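Local coordinates for YohF (PDB 6WON), which probably acts as an oxidoreductase of the short-chain dehydrogenase/reductase family, with acetoin as its likely substrate, at residues I59-S64 and A70-H75. Numbering follows the deposited sequence.
Sequences IHLDLS and AQAIEH
With CG1 of I59 trans to its backbone N (chi1 -151°) and the chain extended beyond (chi2 166°), CD1 is carried out to helix 71-80, where it lies 3.3 Å from the carbonyl O of A72 and 3.6 Å from CB of H75. The two side chains cross at about a right angle, and the contact to H75 is made through its CB. L61 likewise holds CG trans to its N (chi1 176°); its fork then divides the work, CD1 resting 4.2 Å from CB of A72 while CD2 meets CD1 of I73. A small residue suits position 72, because the two backbones come closest here: the CA atoms of L61 and A72 are 5.9 Å apart, and the A72 methyl sits 3.2 Å from the carbonyl O of H60. Farther along, L63 CD2 touches CB of A70 at 4.4 Å, and the small A70 fits between L63 and helix 103-131, which also packs against I73. No hydrogen bond joins the segments; the long, branched I59 and L61 reach across to the helix by van der Waals contact. Past the strand, D62 OD1 accepts from S64 N (3.2 Å), an Asx turn. Backbone bonds from I59 and L61 to strand 30-35 place this contact at the edge of the parallel sheet, where a strand leads through a loop into the next helix, a beta-alpha unit of the Rossmann fold.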
ATOM      1  N   ILE B  59     -24.271 -28.460   0.626  1.00 32.37           N
ATOM      2  CA  ILE B  59     -23.671 -29.282  -0.415  1.00 34.78           C
ATOM      3  C   ILE B  59     -22.214 -29.527  -0.056  1.00 33.26           C
ATOM      4  O   ILE B  59     -21.538 -28.661   0.510  1.00 27.99           O
ATOM      5  CB  ILE B  59     -23.826 -28.655  -1.823  1.00 34.92           C
ATOM      6  CG1 ILE B  59     -23.868 -29.759  -2.876  1.00 40.24           C
ATOM      7  CG2 ILE B  59     -22.702 -27.684  -2.150  1.00 35.49           C
ATOM      8  CD1 ILE B  59     -24.353 -29.289  -4.221  1.00 42.39           C
ATOM      9  N   HIS B  60     -21.765 -30.743  -0.341  1.00 32.55           N
ATOM     10  CA  HIS B  60     -20.357 -31.089  -0.249  1.00 34.65           C
ATOM     11  C   HIS B  60     -19.579 -30.335  -1.318  1.00 33.56           C
ATOM     12  O   HIS B  60     -19.992 -30.288  -2.481  1.00 33.58           O
ATOM     13  CB  HIS B  60     -20.195 -32.604  -0.420  1.00 28.50           C
ATOM     14  CG  HIS B  60     -18.777 -33.067  -0.516  1.00 36.16           C
ATOM     15  ND1 HIS B  60     -17.827 -32.768   0.438  1.00 36.34           N
ATOM     16  CD2 HIS B  60     -18.151 -33.833  -1.442  1.00 37.14           C
ATOM     17  CE1 HIS B  60     -16.676 -33.317   0.095  1.00 38.78           C
ATOM     18  NE2 HIS B  60     -16.846 -33.970  -1.040  1.00 38.54           N
ATOM     19  N   LEU B  61     -18.457 -29.739  -0.929  1.00 32.61           N
ATOM     20  CA  LEU B  61     -17.553 -29.090  -1.873  1.00 36.78           C
ATOM     21  C   LEU B  61     -16.144 -29.602  -1.616  1.00 37.67           C
ATOM     22  O   LEU B  61     -15.623 -29.450  -0.506  1.00 39.90           O
ATOM     23  CB  LEU B  61     -17.617 -27.566  -1.734  1.00 38.20           C
ATOM     24  CG  LEU B  61     -16.670 -26.696  -2.569  1.00 39.12           C
ATOM     25  CD1 LEU B  61     -16.961 -26.839  -4.050  1.00 37.73           C
ATOM     26  CD2 LEU B  61     -16.782 -25.213  -2.135  1.00 35.13           C
ATOM     27  N   ASP B  62     -15.541 -30.225  -2.627  1.00 35.58           N
ATOM     28  CA  ASP B  62     -14.165 -30.722  -2.562  1.00 39.20           C
ATOM     29  C   ASP B  62     -13.329 -29.990  -3.615  1.00 45.38           C
ATOM     30  O   ASP B  62     -13.239 -30.426  -4.765  1.00 46.11           O
ATOM     31  CB  ASP B  62     -14.137 -32.230  -2.776  1.00 38.06           C
ATOM     32  CG  ASP B  62     -12.779 -32.834  -2.489  1.00 41.98           C
ATOM     33  OD1 ASP B  62     -11.829 -32.066  -2.240  1.00 42.64           O
ATOM     34  OD2 ASP B  62     -12.666 -34.082  -2.502  1.00 44.90           O
ATOM     35  N   LEU B  63     -12.699 -28.882  -3.214  1.00 49.42           N
ATOM     36  CA  LEU B  63     -11.874 -28.081  -4.114  1.00 52.84           C
ATOM     37  C   LEU B  63     -10.506 -28.699  -4.396  1.00 57.85           C
ATOM     38  O   LEU B  63      -9.654 -28.023  -4.978  1.00 59.29           O
ATOM     39  CB  LEU B  63     -11.679 -26.671  -3.549  1.00 51.58           C
ATOM     40  CG  LEU B  63     -12.896 -25.752  -3.610  1.00 53.94           C
ATOM     41  CD1 LEU B  63     -12.575 -24.368  -3.054  1.00 54.99           C
ATOM     42  CD2 LEU B  63     -13.422 -25.660  -5.034  1.00 54.78           C
ATOM     43  N   SER B  64     -10.274 -29.953  -4.012  1.00 59.82           N
ATOM     44  CA  SER B  64      -8.953 -30.535  -4.182  1.00 61.67           C
ATOM     45  C   SER B  64      -8.719 -31.015  -5.609  1.00 62.31           C
ATOM     46  O   SER B  64      -7.566 -31.077  -6.056  1.00 61.09           O
ATOM     47  CB  SER B  64      -8.758 -31.679  -3.179  1.00 63.76           C
ATOM     48  OG  SER B  64      -9.164 -32.932  -3.714  1.00 64.17           O
ATOM     49  N   ALA B  70     -15.577 -27.817  -8.381  1.00 35.07           N
ATOM     50  CA  ALA B  70     -16.326 -26.582  -8.216  1.00 32.79           C
ATOM     51  C   ALA B  70     -17.742 -26.677  -8.775  1.00 30.65           C
ATOM     52  O   ALA B  70     -18.544 -25.768  -8.521  1.00 31.36           O
ATOM     53  CB  ALA B  70     -15.566 -25.420  -8.868  1.00 31.37           C
ATOM     54  N   GLN B  71     -18.076 -27.756  -9.497  1.00 31.19           N
ATOM     55  CA  GLN B  71     -19.429 -27.894 -10.032  1.00 33.97           C
ATOM     56  C   GLN B  71     -20.479 -27.942  -8.923  1.00 36.57           C
ATOM     57  O   GLN B  71     -21.640 -27.569  -9.148  1.00 37.00           O
ATOM     58  CB  GLN B  71     -19.521 -29.135 -10.916  1.00 40.81           C
ATOM     59  CG  GLN B  71     -18.986 -28.922 -12.330  1.00 43.15           C
ATOM     60  CD  GLN B  71     -19.596 -27.697 -12.994  1.00 43.22           C
ATOM     61  OE1 GLN B  71     -20.804 -27.654 -13.270  1.00 39.51           O
ATOM     62  NE2 GLN B  71     -18.765 -26.686 -13.242  1.00 42.00           N
ATOM     63  N   ALA B  72     -20.093 -28.371  -7.717  1.00 34.47           N
ATOM     64  CA  ALA B  72     -21.039 -28.377  -6.604  1.00 33.65           C
ATOM     65  C   ALA B  72     -21.623 -26.986  -6.342  1.00 32.47           C
ATOM     66  O   ALA B  72     -22.746 -26.863  -5.834  1.00 30.20           O
ATOM     67  CB  ALA B  72     -20.354 -28.928  -5.351  1.00 31.44           C
ATOM     68  N   ILE B  73     -20.889 -25.928  -6.683  1.00 31.54           N
ATOM     69  CA  ILE B  73     -21.458 -24.585  -6.576  1.00 27.21           C
ATOM     70  C   ILE B  73     -22.628 -24.418  -7.537  1.00 28.33           C
ATOM     71  O   ILE B  73     -23.670 -23.851  -7.180  1.00 28.53           O
ATOM     72  CB  ILE B  73     -20.370 -23.530  -6.826  1.00 30.68           C
ATOM     73  CG1 ILE B  73     -19.263 -23.657  -5.775  1.00 30.75           C
ATOM     74  CG2 ILE B  73     -20.982 -22.129  -6.809  1.00 30.80           C
ATOM     75  CD1 ILE B  73     -19.681 -23.254  -4.378  1.00 30.45           C
ATOM     76  N   GLU B  74     -22.476 -24.900  -8.773  1.00 29.21           N
ATOM     77  CA  GLU B  74     -23.564 -24.810  -9.743  1.00 28.30           C
ATOM     78  C   GLU B  74     -24.775 -25.616  -9.286  1.00 29.90           C
ATOM     79  O   GLU B  74     -25.922 -25.193  -9.486  1.00 28.85           O
ATOM     80  CB  GLU B  74     -23.081 -25.280 -11.116  1.00 31.69           C
ATOM     81  CG  GLU B  74     -24.177 -25.399 -12.170  1.00 35.83           C
ATOM     82  CD  GLU B  74     -24.771 -24.054 -12.565  1.00 37.22           C
ATOM     83  OE1 GLU B  74     -24.145 -23.005 -12.296  1.00 35.87           O
ATOM     84  OE2 GLU B  74     -25.876 -24.047 -13.151  1.00 39.36           O
ATOM     85  N   HIS B  75     -24.544 -26.764  -8.640  1.00 29.44           N
ATOM     86  CA  HIS B  75     -25.671 -27.562  -8.159  1.00 35.63           C
ATOM     87  C   HIS B  75     -26.397 -26.863  -7.015  1.00 30.99           C
ATOM     88  O   HIS B  75     -27.634 -26.887  -6.950  1.00 33.04           O
ATOM     89  CB  HIS B  75     -25.195 -28.941  -7.715  1.00 42.10           C
ATOM     90  CG  HIS B  75     -24.513 -29.718  -8.796  1.00 52.87           C
ATOM     91  ND1 HIS B  75     -25.106 -29.980 -10.013  1.00 58.17           N
ATOM     92  CD2 HIS B  75     -23.285 -30.290  -8.845  1.00 56.04           C
ATOM     93  CE1 HIS B  75     -24.274 -30.678 -10.765  1.00 59.89           C
ATOM     94  NE2 HIS B  75     -23.162 -30.880 -10.080  1.00 58.46           N
TER